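Local coordinates for protein metallo-beta-lactamase (Serratia marcescens, PDB 5B1U) that hydrolyses beta-lactam antibiotics as a zinc-dependent class B3 metallo-beta-lactamase, at residues Asp4-Gln9 with Gly42-Gly47; Ala90-Gly95 with Pro121-Val126; Pro108-Gln113 with His150-Ile155. All coordinates share one frame; numbering follows the deposited sequence. Where two conformers were deposited one is given.

Interaction 1 (Asp4-Gln9 with Gly42-Gly47). With HIW ((2R,4S)-2-[(1S,2R)-1-carboxy-2-hydroxypropyl]-4-[(2-{[(Z)-iminomethyl]amino}ethyl)sulfanyl]-3,4-dihydro-2H-pyrrole-5-ca rboxylic acid), chain V.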
loop_
_atom_site.group_PDB
_atom_site.type_symbol
_atom_site.label_atom_id
_atom_site.label_comp_id
_atom_site.label_asym_id
_atom_site.label_seq_id
_atom_site.Cartn_x
_atom_site.Cartn_y
_atom_site.Cartn_z
ATOM N N ASP A 4 -14.751 -3.958 -7.683
ATOM C CA ASP A 4 -13.690 -3.800 -8.661
ATOM C C ASP A 4 -12.651 -2.771 -8.211
ATOM O O ASP A 4 -12.835 -1.998 -7.258
ATOM C CB ASP A 4 -14.261 -3.439 -10.036
ATOM C CG ASP A 4 -15.108 -4.568 -10.636
ATOM O OD1 ASP A 4 -15.024 -5.714 -10.139
ATOM O OD2 ASP A 4 -15.831 -4.317 -11.628
ATOM N N TRP A 5 -11.525 -2.772 -8.909
ATOM C CA TRP A 5 -10.388 -1.973 -8.494
ATOM C C TRP A 5 -10.674 -0.479 -8.521
ATOM O O TRP A 5 -9.979 0.300 -7.869
ATOM C CB TRP A 5 -9.189 -2.153 -9.422
ATOM C CG TRP A 5 -8.490 -3.432 -9.392
ATOM C CD1 TRP A 5 -8.603 -4.387 -8.470
ATOM C CD2 TRP A 5 -7.456 -3.868 -10.308
ATOM N NE1 TRP A 5 -7.766 -5.436 -8.766
ATOM C CE2 TRP A 5 -7.052 -5.135 -9.885
ATOM C CE3 TRP A 5 -6.906 -3.340 -11.483
ATOM C CZ2 TRP A 5 -6.107 -5.897 -10.583
ATOM C CZ3 TRP A 5 -5.942 -4.093 -12.170
ATOM C CH2 TRP A 5 -5.514 -5.321 -11.669
ATOM N N SER A 6 -11.629 -0.063 -9.366
ATOM C CA SER A 6 -11.889 1.345 -9.586
ATOM C C SER A 6 -13.237 1.742 -8.978
ATOM O O SER A 6 -13.670 2.864 -9.192
ATOM C CB SER A 6 -11.935 1.680 -11.082
ATOM O OG SER A 6 -10.687 1.398 -11.715
ATOM N N SER A 7 -13.888 0.817 -8.269
ATOM C CA SER A 7 -15.260 1.041 -7.809
ATOM C C SER A 7 -15.358 2.096 -6.705
ATOM O O SER A 7 -14.530 2.172 -5.808
ATOM C CB SER A 7 -15.901 -0.253 -7.336
ATOM O OG SER A 7 -15.245 -0.821 -6.222
ATOM N N PRO A 8 -16.427 2.876 -6.716
ATOM C CA PRO A 8 -16.729 3.696 -5.559
ATOM C C PRO A 8 -16.792 2.923 -4.235
ATOM O O PRO A 8 -17.168 1.746 -4.199
ATOM C CB PRO A 8 -18.079 4.343 -5.959
ATOM C CG PRO A 8 -17.921 4.516 -7.441
ATOM C CD PRO A 8 -17.312 3.202 -7.858
ATOM N N GLN A 9 -16.423 3.593 -3.143
ATOM C CA GLN A 9 -16.469 3.032 -1.815
ATOM C C GLN A 9 -16.584 4.192 -0.824
ATOM O O GLN A 9 -15.735 5.107 -0.827
ATOM C CB GLN A 9 -15.169 2.246 -1.549
ATOM C CG GLN A 9 -14.980 1.857 -0.090
ATOM C CD GLN A 9 -16.067 0.957 0.380
ATOM O OE1 GLN A 9 -16.340 -0.089 -0.249
ATOM N NE2 GLN A 9 -16.663 1.296 1.539
ATOM N N GLY A 42 -2.652 5.327 -4.747
ATOM C CA GLY A 42 -3.574 6.054 -5.599
ATOM C C GLY A 42 -4.710 5.250 -6.183
ATOM O O GLY A 42 -5.580 5.804 -6.840
ATOM N N THR A 43 -4.639 3.925 -6.040
ATOM C CA THR A 43 -5.534 2.999 -6.758
ATOM C C THR A 43 -5.283 3.136 -8.250
ATOM O O THR A 43 -4.129 3.246 -8.647
ATOM C CB THR A 43 -7.015 3.066 -6.313
ATOM O OG1 THR A 43 -7.732 4.091 -7.014
ATOM C CG2 THR A 43 -7.116 3.262 -4.794
ATOM N N THR A 44 -6.290 2.825 -9.040
ATOM C CA THR A 44 -6.147 2.829 -10.488
ATOM C C THR A 44 -6.245 4.225 -11.024
ATOM O O THR A 44 -6.661 5.158 -10.343
ATOM C CB THR A 44 -7.241 1.959 -11.143
ATOM O OG1 THR A 44 -8.500 2.520 -10.788
ATOM C CG2 THR A 44 -7.184 0.542 -10.694
ATOM N N GLU A 45 -5.969 4.379 -12.319
ATOM C CA GLU A 45 -6.167 5.622 -12.989
ATOM C C GLU A 45 -7.630 6.117 -12.821
ATOM O O GLU A 45 -7.853 7.274 -12.425
ATOM C CB GLU A 45 -5.795 5.456 -14.462
ATOM C CG GLU A 45 -5.998 6.664 -15.310
ATOM C CD GLU A 45 -5.598 6.401 -16.777
ATOM O OE1 GLU A 45 -5.063 5.302 -17.119
ATOM O OE2 GLU A 45 -5.624 7.380 -17.503
ATOM N N LYS A 46 -8.603 5.228 -13.098
ATOM C CA LYS A 46 -10.012 5.613 -12.950
ATOM C C LYS A 46 -10.325 5.816 -11.480
ATOM O O LYS A 46 -11.059 6.739 -11.112
ATOM C CB LYS A 46 -10.951 4.566 -13.525
ATOM C CG LYS A 46 -10.911 4.460 -15.028
ATOM C CD LYS A 46 -12.082 3.642 -15.565
ATOM C CE LYS A 46 -12.073 2.181 -15.140
ATOM N NZ LYS A 46 -10.715 1.573 -15.185
ATOM N N GLY A 47 -9.658 5.052 -10.626
ATOM C CA GLY A 47 -9.888 5.151 -9.176
ATOM C C GLY A 47 -9.435 6.475 -8.572
ATOM O O GLY A 47 -9.899 6.847 -7.485
HETATM O O31 HIW V . -0.693 -8.941 -4.786
HETATM C C31 HIW V . -0.969 -8.106 -5.665
HETATM O O32 HIW V . -0.762 -6.828 -5.433
HETATM C C3 HIW V . -1.651 -8.564 -6.869
HETATM N N4 HIW V . -2.159 -7.766 -7.705
HETATM C C2 HIW V . -1.733 -10.009 -7.247
HETATM C C1 HIW V . -2.263 -9.888 -8.677
HETATM C C5 HIW V . -2.828 -8.451 -8.819
HETATM C C6 HIW V . -2.559 -7.707 -10.127
HETATM C C7 HIW V . -3.449 -8.274 -11.205
HETATM O O71 HIW V . -3.318 -7.892 -12.352
HETATM O O72 HIW V . -4.481 -9.024 -10.912
HETATM C C61 HIW V . -1.116 -7.776 -10.614
HETATM O O62 HIW V . -0.163 -7.745 -9.546
HETATM C C62 HIW V . -0.809 -6.595 -11.538
HETATM S S21 HIW V . -2.700 -10.961 -6.049
HETATM C C22 HIW V . -4.255 -10.096 -5.870
HETATM C C23 HIW V . -5.010 -10.395 -4.570
HETATM N N24 HIW V . -4.167 -10.541 -3.393
HETATM C C25 HIW V . -3.799 -11.735 -2.933
HETATM N N26 HIW V . -3.103 -11.782 -1.893
#
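Ser6 and Gly47 bring their backbones within 4.3 Å, CA to CA, where the type I beta turn Asp4-Ser7 lies against the turn leading into helix 47-57. Ser7 N and Ser7 OG close the first turn, both reaching Asp4 O from the same face of its carbonyl plane. The polar centre of the contact is a short hydroxyl pair, Ser6 OG to Thr44 OG1 at 2.6 Å, in which either could donate. With chi1 61°, Thr44 OG1 sits between its own backbone N and carbonyl carbon and also accepts a capping bond from Gly47 N, 2.8 Å away and bent to 140° at the hydrogen. One threonine oxygen thus ties the N-terminal turn to the start of the helix. The same rotamer sets Thr44 CG2 anti to the carbonyl carbon, 3.6 Å from Trp5 CB, with the two side chains crossing at about a right angle. Lys46 bends at chi3 and chi4 and curls alongside Ser6, packing its CB and CE near the hydroxyl; its NZ makes only a weak bond to Ser6 OG, at 3.5 Å. The Trp5 indole leads away from these hydroxyls and presents its edge to the bound ligand: Trp5 CH2 lies 3.4 Å from HIW O71, with carboxylate carbon C7 in the ring plane. Its side chain also touches Ile26, Glu75 and the zinc ligand Asp76, so the N-terminal segment forms part of the active-site wall. Behind the contact, Trp5 O is bonded to Thr23 OG1 and Ser7 pairs with Gly24. The N-terminal loop is therefore wedged between the loop after strand 18-20, the beginning of helix 47-57 and zinc-binding helix 75-78.

Interaction 2 (Ala90-Gly95 with Pro121-Val126); sequences ATVLAG and PGSAKV. With NA (sodium ion), chain J; SO4 (sulfate ion), chain T.
The flat peptide Lys125-Val126 meets Val92: Val92 N donates to Lys125 O at 2.9 Å, while Val92 CB lies 3.7 Å from the same Lys125 O. In the preceding peptide, Ala124-Lys125, Lys125 N donates to sulfate O3 at 2.9 Å, and the sulfate has a second partner in Arg127. Val92 forms a parallel bridge with Val126, supplemented by a CA-H...O contact from Val126 CA to Val92 O, 3.4 Å. Beside the bridge, Val92 CG2 stands anti to its carbonyl carbon and comes 3.6 Å from Ser123 OG in one of the two conformers of that serine, a contact to be read with reserve. Lys125 swings its chain across Thr91 at about a right angle, laying CD 3.8 Å from Ala90 O and bringing NZ into a weak bond with Thr91 OG1, which also binds a sodium ion together with Gly89 O. Lys125 NZ lies only 3.1 Å from that sodium, awkwardly close for two cations, so both the weak bond and the ion's surroundings are doubtful. Val92 and Val126 both pack on Leu102 of helix 99-104, which lies in the connection between the two parallel strands. This is a beta-alpha-beta crossover, placing strand 126-129 at the edge of the seven-stranded sheet in the alpha-beta/beta-alpha fold of metallo-beta-lactamases.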
loop_
_atom_site.group_PDB
_atom_site.type_symbol
_atom_site.label_atom_id
_atom_site.label_comp_id
_atom_site.label_asym_id
_atom_site.label_seq_id
_atom_site.Cartn_x
_atom_site.Cartn_y
_atom_site.Cartn_z
ATOM N N ALA A 90 1.364 17.211 -4.271
ATOM C CA ALA A 90 2.192 16.445 -3.338
ATOM C C ALA A 90 3.461 15.909 -3.994
ATOM O O ALA A 90 3.555 15.758 -5.217
ATOM C CB ALA A 90 1.386 15.273 -2.796
ATOM N N THR A 91 4.425 15.584 -3.147
ATOM C CA THR A 91 5.587 14.805 -3.539
ATOM C C THR A 91 5.271 13.337 -3.360
ATOM O O THR A 91 4.664 12.943 -2.353
ATOM C CB THR A 91 6.779 15.215 -2.655
ATOM O OG1 THR A 91 7.033 16.609 -2.889
ATOM C CG2 THR A 91 8.004 14.410 -2.982
ATOM N N VAL A 92 5.665 12.534 -4.352
ATOM C CA VAL A 92 5.466 11.079 -4.339
ATOM C C VAL A 92 6.738 10.413 -3.833
ATOM O O VAL A 92 7.816 10.675 -4.356
ATOM C CB VAL A 92 5.145 10.575 -5.765
ATOM C CG1 VAL A 92 4.959 9.073 -5.798
ATOM C CG2 VAL A 92 3.903 11.288 -6.304
ATOM N N LEU A 93 6.602 9.541 -2.825
ATOM C CA LEU A 93 7.742 8.849 -2.262
ATOM C C LEU A 93 7.617 7.381 -2.512
ATOM O O LEU A 93 6.547 6.797 -2.284
ATOM C CB LEU A 93 7.858 9.114 -0.751
ATOM C CG LEU A 93 7.951 10.593 -0.356
ATOM C CD1 LEU A 93 8.031 10.751 1.145
ATOM C CD2 LEU A 93 9.140 11.294 -1.003
ATOM N N ALA A 94 8.725 6.750 -2.845
ATOM C CA ALA A 94 8.734 5.335 -3.198
ATOM C C ALA A 94 10.077 4.710 -2.933
ATOM O O ALA A 94 11.073 5.409 -2.848
ATOM C CB ALA A 94 8.356 5.192 -4.678
ATOM N N GLY A 95 10.120 3.388 -2.919
ATOM C CA GLY A 95 11.392 2.684 -2.871
ATOM C C GLY A 95 12.229 3.014 -4.082
ATOM O O GLY A 95 11.726 3.169 -5.195
ATOM N N PRO A 121 -0.313 5.764 -15.924
ATOM C CA PRO A 121 0.211 7.104 -16.195
ATOM C C PRO A 121 1.416 7.427 -15.334
ATOM O O PRO A 121 1.404 7.195 -14.114
ATOM C CB PRO A 121 -0.970 8.006 -15.861
ATOM C CG PRO A 121 -2.178 7.141 -16.032
ATOM C CD PRO A 121 -1.761 5.782 -15.613
ATOM N N GLY A 122 2.470 7.910 -15.968
ATOM C CA GLY A 122 3.634 8.373 -15.238
ATOM C C GLY A 122 3.339 9.566 -14.358
ATOM O O GLY A 122 2.557 10.463 -14.727
ATOM N N SER A 123 3.983 9.581 -13.191
ATOM C CA SER A 123 3.838 10.679 -12.234
ATOM C C SER A 123 5.033 11.647 -12.274
ATOM O O SER A 123 6.176 11.255 -12.506
ATOM C CB SER A 123 3.668 10.116 -10.806
ATOM O OG SER A 123 3.370 11.117 -9.829
ATOM N N ALA A 124 4.769 12.896 -11.895
ATOM C CA ALA A 124 5.795 13.861 -11.570
ATOM C C ALA A 124 6.169 13.770 -10.100
ATOM O O ALA A 124 5.450 13.150 -9.328
ATOM C CB ALA A 124 5.262 15.266 -11.858
ATOM N N LYS A 125 7.262 14.437 -9.723
ATOM C CA LYS A 125 7.693 14.659 -8.330
ATOM C C LYS A 125 7.897 13.383 -7.544
ATOM O O LYS A 125 7.556 13.317 -6.354
ATOM C CB LYS A 125 6.710 15.558 -7.581
ATOM C CG LYS A 125 6.724 17.009 -7.989
ATOM C CD LYS A 125 6.242 17.900 -6.828
ATOM C CE LYS A 125 7.153 19.101 -6.582
ATOM N NZ LYS A 125 7.582 19.186 -5.161
ATOM N N VAL A 126 8.490 12.380 -8.193
ATOM C CA VAL A 126 8.776 11.129 -7.538
ATOM C C VAL A 126 10.187 11.165 -6.935
ATOM O O VAL A 126 11.157 11.553 -7.596
ATOM C CB VAL A 126 8.652 9.928 -8.486
ATOM C CG1 VAL A 126 8.749 8.651 -7.687
ATOM C CG2 VAL A 126 7.360 9.981 -9.256
HETATM NA NA NA J . 5.300 18.764 -3.177
HETATM S S SO4 T . 10.108 16.288 -11.098
HETATM O O1 SO4 T . 10.786 15.021 -10.802
HETATM O O2 SO4 T . 10.943 16.871 -12.211
HETATM O O3 SO4 T . 8.703 16.178 -11.543
HETATM O O4 SO4 T . 10.105 17.163 -9.949
#

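Interaction 3 (Pro108-Gln113 with His150-Ile155). With NA (sodium ion), chain E; ZN (zinc ion), chain B; HIW ((2R,4S)-2-[(1S,2R)-1-carboxy-2-hydroxypropyl]-4-[(2-{[(Z)-iminomethyl]amino}ethyl)sulfanyl]-3,4-dihydro-2H-pyrrole-5-ca rboxylic acid), chain V.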
loop_
_atom_site.group_PDB
_atom_site.type_symbol
_atom_site.label_atom_id
_atom_site.label_comp_id
_atom_site.label_asym_id
_atom_site.label_seq_id
_atom_site.Cartn_x
_atom_site.Cartn_y
_atom_site.Cartn_z
ATOM N N PRO A 108 9.716 -2.710 -15.357
ATOM C CA PRO A 108 10.879 -3.195 -16.072
ATOM C C PRO A 108 10.956 -4.699 -16.131
ATOM O O PRO A 108 10.227 -5.397 -15.395
ATOM C CB PRO A 108 12.019 -2.647 -15.221
ATOM C CG PRO A 108 11.516 -2.763 -13.828
ATOM C CD PRO A 108 10.053 -2.384 -13.956
ATOM N N LYS A 109 11.910 -5.178 -16.912
ATOM C CA LYS A 109 12.059 -6.599 -17.146
ATOM C C LYS A 109 12.386 -7.443 -15.921
ATOM O O LYS A 109 12.099 -8.663 -15.922
ATOM C CB LYS A 109 13.052 -6.829 -18.270
ATOM C CG LYS A 109 14.475 -6.430 -17.966
ATOM C CD LYS A 109 15.299 -6.589 -19.246
ATOM C CE LYS A 109 16.625 -5.891 -19.145
ATOM N NZ LYS A 109 17.430 -6.542 -18.105
ATOM N N SER A 110 12.896 -6.853 -14.853
ATOM C CA SER A 110 13.132 -7.580 -13.630
ATOM C C SER A 110 11.844 -8.001 -12.932
ATOM O O SER A 110 11.892 -8.774 -11.981
ATOM C CB SER A 110 13.962 -6.735 -12.671
ATOM O OG SER A 110 13.499 -5.414 -12.663
ATOM N N ASP A 111 10.730 -7.331 -13.249
ATOM C CA ASP A 111 9.454 -7.636 -12.586
ATOM C C ASP A 111 8.961 -9.015 -13.054
ATOM O O ASP A 111 8.927 -9.291 -14.238
ATOM C CB ASP A 111 8.440 -6.535 -12.902
ATOM C CG ASP A 111 7.162 -6.629 -12.081
ATOM O OD1 ASP A 111 6.535 -7.704 -12.032
ATOM O OD2 ASP A 111 6.734 -5.561 -11.565
ATOM N N PRO A 112 8.656 -9.923 -12.119
ATOM C CA PRO A 112 8.168 -11.252 -12.511
ATOM C C PRO A 112 6.994 -11.230 -13.451
ATOM O O PRO A 112 6.804 -12.155 -14.220
ATOM C CB PRO A 112 7.768 -11.875 -11.172
ATOM C CG PRO A 112 8.721 -11.265 -10.185
ATOM C CD PRO A 112 8.834 -9.833 -10.659
ATOM N N GLN A 113 6.180 -10.184 -13.392
ATOM C CA GLN A 113 5.025 -10.087 -14.295
ATOM C C GLN A 113 5.324 -9.383 -15.599
ATOM O O GLN A 113 4.422 -9.221 -16.406
ATOM C CB GLN A 113 3.863 -9.417 -13.562
ATOM C CG GLN A 113 3.373 -10.191 -12.348
ATOM C CD GLN A 113 2.133 -9.572 -11.750
ATOM O OE1 GLN A 113 1.029 -9.746 -12.277
ATOM N NE2 GLN A 113 2.301 -8.809 -10.691
ATOM N N HIS A 150 7.580 -8.760 -4.726
ATOM C CA HIS A 150 6.543 -8.524 -5.724
ATOM C C HIS A 150 7.035 -7.453 -6.718
ATOM O O HIS A 150 6.726 -7.523 -7.911
ATOM C CB HIS A 150 5.227 -8.180 -5.007
ATOM C CG HIS A 150 4.070 -7.936 -5.913
ATOM N ND1 HIS A 150 3.239 -8.945 -6.366
ATOM C CD2 HIS A 150 3.467 -6.773 -6.260
ATOM C CE1 HIS A 150 2.243 -8.409 -7.051
ATOM N NE2 HIS A 150 2.414 -7.099 -7.070
ATOM N N THR A 151 7.743 -6.452 -6.199
ATOM C CA THR A 151 8.530 -5.521 -7.000
ATOM C C THR A 151 9.822 -5.246 -6.220
ATOM O O THR A 151 9.877 -5.405 -4.975
ATOM C CB THR A 151 7.824 -4.164 -7.245
ATOM O OG1 THR A 151 7.696 -3.456 -6.006
ATOM C CG2 THR A 151 6.464 -4.287 -7.934
ATOM N N GLU A 152 10.836 -4.728 -6.917
ATOM C CA GLU A 152 12.094 -4.474 -6.256
ATOM C C GLU A 152 12.014 -3.324 -5.263
ATOM O O GLU A 152 12.686 -3.343 -4.228
ATOM C CB GLU A 152 13.188 -4.181 -7.273
ATOM C CG GLU A 152 14.574 -4.256 -6.699
ATOM C CD GLU A 152 15.653 -4.185 -7.771
ATOM O OE1 GLU A 152 15.320 -4.242 -8.986
ATOM O OE2 GLU A 152 16.838 -4.199 -7.365
ATOM N N GLY A 153 11.186 -2.329 -5.554
ATOM C CA GLY A 153 11.104 -1.144 -4.705
ATOM C C GLY A 153 9.916 -1.116 -3.769
ATOM O O GLY A 153 9.569 -0.043 -3.279
ATOM N N GLY A 154 9.327 -2.276 -3.487
ATOM C CA GLY A 154 8.119 -2.303 -2.630
ATOM C C GLY A 154 8.405 -1.773 -1.246
ATOM O O GLY A 154 9.459 -2.087 -0.629
ATOM N N ILE A 155 7.500 -0.942 -0.736
ATOM C CA ILE A 155 7.604 -0.413 0.623
ATOM C C ILE A 155 6.296 -0.693 1.361
ATOM O O ILE A 155 5.194 -0.439 0.844
ATOM C CB ILE A 155 7.876 1.119 0.626
ATOM C CG1 ILE A 155 9.175 1.458 -0.100
ATOM C CG2 ILE A 155 7.848 1.659 2.046
ATOM C CD1 ILE A 155 10.435 1.143 0.629
HETATM NA NA NA E . 7.569 2.037 -3.067
HETATM ZN ZN ZN B . 1.352 -5.481 -7.826
HETATM O O31 HIW V . -0.693 -8.941 -4.786
HETATM C C31 HIW V . -0.969 -8.106 -5.665
HETATM O O32 HIW V . -0.762 -6.828 -5.433
HETATM C C3 HIW V . -1.651 -8.564 -6.869
HETATM N N4 HIW V . -2.159 -7.766 -7.705
HETATM C C2 HIW V . -1.733 -10.009 -7.247
HETATM C C1 HIW V . -2.263 -9.888 -8.677
HETATM C C5 HIW V . -2.828 -8.451 -8.819
HETATM C C6 HIW V . -2.559 -7.707 -10.127
HETATM C C7 HIW V . -3.449 -8.274 -11.205
HETATM O O71 HIW V . -3.318 -7.892 -12.352
HETATM O O72 HIW V . -4.481 -9.024 -10.912
HETATM C C61 HIW V . -1.116 -7.776 -10.614
HETATM O O62 HIW V . -0.163 -7.745 -9.546
HETATM C C62 HIW V . -0.809 -6.595 -11.538
HETATM S S21 HIW V . -2.700 -10.961 -6.049
HETATM C C22 HIW V . -4.255 -10.096 -5.870
HETATM C C23 HIW V . -5.010 -10.395 -4.570
HETATM N N24 HIW V . -4.167 -10.541 -3.393
HETATM C C25 HIW V . -3.799 -11.735 -2.933
HETATM N N26 HIW V . -3.103 -11.782 -1.893
HETATM O O HOH W 1 5.129 -8.580 -9.875
HETATM O O HOH W 2 -0.490 -5.433 -8.062
HETATM O O HOH W 3 6.538 2.012 -5.632
#
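Gln113 NE2 comes obliquely to His150, 3.7 Å from its CE1, and both side chains face the same bound ligand. His150 NE2 binds zinc at 2.1 Å with His72, His74 and water 2, while Gln113 NE2 donates almost straight, 169° at the hydrogen, to HIW O62, 2.9 Å away; water 2 joins that oxygen to the metal. The other N-H of the amide goes to water 1, which donates to Asp111 OD1 and to His150 O, each at 2.7 Å. This water sits over the centre of one face of the imidazole and bridges segments that share no direct hydrogen bond. The site lies where loops leave the two sheets of the metallo-beta-lactamase fold, His150 in the loop between strands 140-146 and 155-163. Further out, Asp111 OD1 accepts from Gln113 N at 2.9 Å, an Asx turn that orients the glutamine's backbone. With CG anti to the backbone N (chi1 -170°), the Asp111 carboxylate comes near Thr151, whose CG2 is 3.9 Å from Asp111 OD2. That oxygen takes a hydrogen bond from zinc ligand His74, and His150 ND1 is bonded to Thr177 O. Thr151 OG1 pairs with Asn98, and Gly153 O binds sodium with Ser70 O and Thr71 O.

How the interactions relate
Interaction 1 closes before the others open, whereas the segments of interactions 2 and 3 alternate along the chain. Interactions 1 and 3 have centres about 22 Å apart and do not touch, yet both meet the bound HIW, interaction 1 through Trp5 of the N-terminal loop, interaction 3 through Gln113 and His150. Interaction 2, about 18 Å from interaction 1 and 17 Å from interaction 3 between centres, belongs to the seven-stranded sheet and touches both: Glu45 packs on Pro121, and Gly95 on Ile155, which opens strand 155-163 of the five-stranded sheet. The chain running from strand 91-95 to strand 126-129 carries 108-113 on its way, so one crossover supplies both sheet edge and active-site wall.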